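Local coordinates for hypothetical protein TM1553 (Thermotoga maritima, PDB 1VRM) that probably transfers FMN from FAD onto target flavoproteins, as do other members of the ApbE family, at residues V262-I267 with L305-G310. Residues are numbered along the deposited sequence; the frame is centred on the assembly and turned at random.
Sequences VWSVTI and LIVLEG
Trp263 lays one face of its indole over the backbone of Glu309 and Gly310 where the chain leaves strand 303-308. Glu309 CA stands 3.6 Å from the centroid of the five-membered ring, almost on its normal, a CH-pi contact; Gly310 CA makes a second one over the six-membered ring, and Gly310 N lies 3.2 Å from Trp263 CZ2. Glu309's side chain crosses the indole at about a right angle, its extended chain passing NE1, and a water in the ring plane accepts from NE1 and donates to Glu309 OE2. An alanine in place of Trp263 would probably uncover the Glu309-Gly310 turn and leave this water without its indole donor. In the strand pairing, Val307 O accepts two backbone hydrogen bonds, from Trp263 N (2.9 Å) and Ser264 N (3.2 Å). Ser264 OG, between its backbone N and carbonyl carbon (chi1 67°), comes 3.4 Å from Val307 CG2; a second water joins it to Thr266 OG1, which also bonds Thr232, and donates to Leu305 O. On the face toward helix 272-296, Val265 and Ile306 lie side by side, Val265 CG2 4.2 Å from Ile306 CG1. Trp263 and Ser264 together face Val307, a classic beta bulge, set in neighbouring antiparallel strands joined through that helix.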
loop_
_atom_site.group_PDB
_atom_site.type_symbol
_atom_site.label_atom_id
_atom_site.label_comp_id
_atom_site.label_asym_id
_atom_site.label_seq_id
_atom_site.Cartn_x
_atom_site.Cartn_y
_atom_site.Cartn_z
ATOM N N VAL A 262 -16.330 5.105 4.320
ATOM C CA VAL A 262 -15.649 3.809 4.512
ATOM C C VAL A 262 -14.630 3.908 5.653
ATOM O O VAL A 262 -13.871 4.878 5.741
ATOM C CB VAL A 262 -14.897 3.373 3.207
ATOM C CG1 VAL A 262 -14.279 1.974 3.392
ATOM C CG2 VAL A 262 -15.810 3.400 2.020
ATOM N N TRP A 263 -14.625 2.939 6.566
ATOM C CA TRP A 263 -13.664 2.895 7.633
ATOM C C TRP A 263 -12.435 2.044 7.288
ATOM O O TRP A 263 -11.279 2.417 7.583
ATOM C CB TRP A 263 -14.288 2.437 8.941
ATOM C CG TRP A 263 -15.184 3.479 9.591
ATOM C CD1 TRP A 263 -15.278 4.808 9.293
ATOM C CD2 TRP A 263 -16.062 3.264 10.717
ATOM N NE1 TRP A 263 -16.189 5.422 10.143
ATOM C CE2 TRP A 263 -16.661 4.497 11.031
ATOM C CE3 TRP A 263 -16.362 2.158 11.488
ATOM C CZ2 TRP A 263 -17.576 4.632 12.087
ATOM C CZ3 TRP A 263 -17.279 2.306 12.544
ATOM C CH2 TRP A 263 -17.862 3.515 12.811
ATOM N N SER A 264 -12.668 0.893 6.667
ATOM C CA SER A 264 -11.535 0.077 6.189
ATOM C C SER A 264 -11.891 -0.871 5.078
ATOM O O SER A 264 -13.062 -1.220 4.883
ATOM C CB SER A 264 -10.886 -0.691 7.318
ATOM O OG SER A 264 -11.750 -1.670 7.831
ATOM N N VAL A 265 -10.879 -1.245 4.304
ATOM C CA VAL A 265 -11.049 -2.278 3.284
ATOM C C VAL A 265 -9.836 -3.200 3.412
ATOM O O VAL A 265 -8.706 -2.713 3.446
ATOM C CB VAL A 265 -11.048 -1.699 1.860
ATOM C CG1 VAL A 265 -10.987 -2.822 0.809
ATOM C CG2 VAL A 265 -12.247 -0.761 1.611
ATOM N N THR A 266 -10.104 -4.500 3.488
ATOM C CA THR A 266 -9.099 -5.549 3.648
ATOM C C THR A 266 -9.183 -6.448 2.427
ATOM O O THR A 266 -10.291 -6.876 2.050
ATOM C CB THR A 266 -9.377 -6.425 4.916
ATOM O OG1 THR A 266 -9.336 -5.597 6.121
ATOM C CG2 THR A 266 -8.403 -7.536 4.993
ATOM N N ILE A 267 -8.040 -6.667 1.790
ATOM C CA ILE A 267 -7.962 -7.462 0.578
ATOM C C ILE A 267 -7.002 -8.613 0.775
ATOM O O ILE A 267 -5.877 -8.417 1.192
ATOM C CB ILE A 267 -7.364 -6.629 -0.565
ATOM C CG1 ILE A 267 -8.194 -5.377 -0.832
ATOM C CG2 ILE A 267 -7.132 -7.394 -1.819
ATOM C CD1 ILE A 267 -9.495 -5.620 -1.287
ATOM N N LEU A 305 -13.110 -7.611 2.311
ATOM C CA LEU A 305 -14.017 -7.293 3.398
ATOM C C LEU A 305 -13.973 -5.783 3.576
ATOM O O LEU A 305 -12.879 -5.216 3.732
ATOM C CB LEU A 305 -13.553 -7.950 4.690
ATOM C CG LEU A 305 -14.373 -7.693 5.962
ATOM C CD1 LEU A 305 -14.158 -8.760 6.964
ATOM C CD2 LEU A 305 -13.977 -6.373 6.602
ATOM N N ILE A 306 -15.135 -5.136 3.574
ATOM C CA ILE A 306 -15.250 -3.695 3.751
ATOM C C ILE A 306 -15.971 -3.415 5.069
ATOM O O ILE A 306 -16.988 -4.012 5.356
ATOM C CB ILE A 306 -16.095 -3.059 2.620
ATOM C CG1 ILE A 306 -15.510 -3.369 1.252
ATOM C CG2 ILE A 306 -16.245 -1.568 2.847
ATOM C CD1 ILE A 306 -16.392 -3.044 0.133
ATOM N N VAL A 307 -15.438 -2.483 5.867
ATOM C CA VAL A 307 -16.162 -1.970 7.012
ATOM C C VAL A 307 -16.621 -0.576 6.613
ATOM O O VAL A 307 -15.797 0.329 6.426
ATOM C CB VAL A 307 -15.288 -1.862 8.258
ATOM C CG1 VAL A 307 -16.157 -1.313 9.437
ATOM C CG2 VAL A 307 -14.643 -3.201 8.596
ATOM N N LEU A 308 -17.916 -0.429 6.427
ATOM C CA LEU A 308 -18.481 0.835 6.018
ATOM C C LEU A 308 -18.522 1.797 7.217
ATOM O O LEU A 308 -18.440 1.364 8.359
ATOM C CB LEU A 308 -19.876 0.613 5.487
ATOM C CG LEU A 308 -19.954 -0.249 4.247
ATOM C CD1 LEU A 308 -21.413 -0.651 4.047
ATOM C CD2 LEU A 308 -19.344 0.497 3.065
ATOM N N GLU A 309 -18.571 3.086 6.927
ATOM C CA GLU A 309 -18.773 4.073 7.973
ATOM C C GLU A 309 -19.992 3.686 8.782
ATOM O O GLU A 309 -21.047 3.429 8.229
ATOM C CB GLU A 309 -18.953 5.440 7.367
ATOM C CG GLU A 309 -19.231 6.543 8.368
ATOM C CD GLU A 309 -19.316 7.868 7.663
ATOM O OE1 GLU A 309 -19.884 7.923 6.543
ATOM O OE2 GLU A 309 -18.813 8.864 8.250
ATOM N N GLY A 310 -19.840 3.634 10.089
ATOM C CA GLY A 310 -20.932 3.209 10.967
ATOM C C GLY A 310 -20.752 1.800 11.458
ATOM O O GLY A 310 -21.307 1.409 12.482
HETATM O O HOH W 1 -16.473 8.246 10.460
HETATM O O HOH W 2 -11.601 -4.006 6.378
#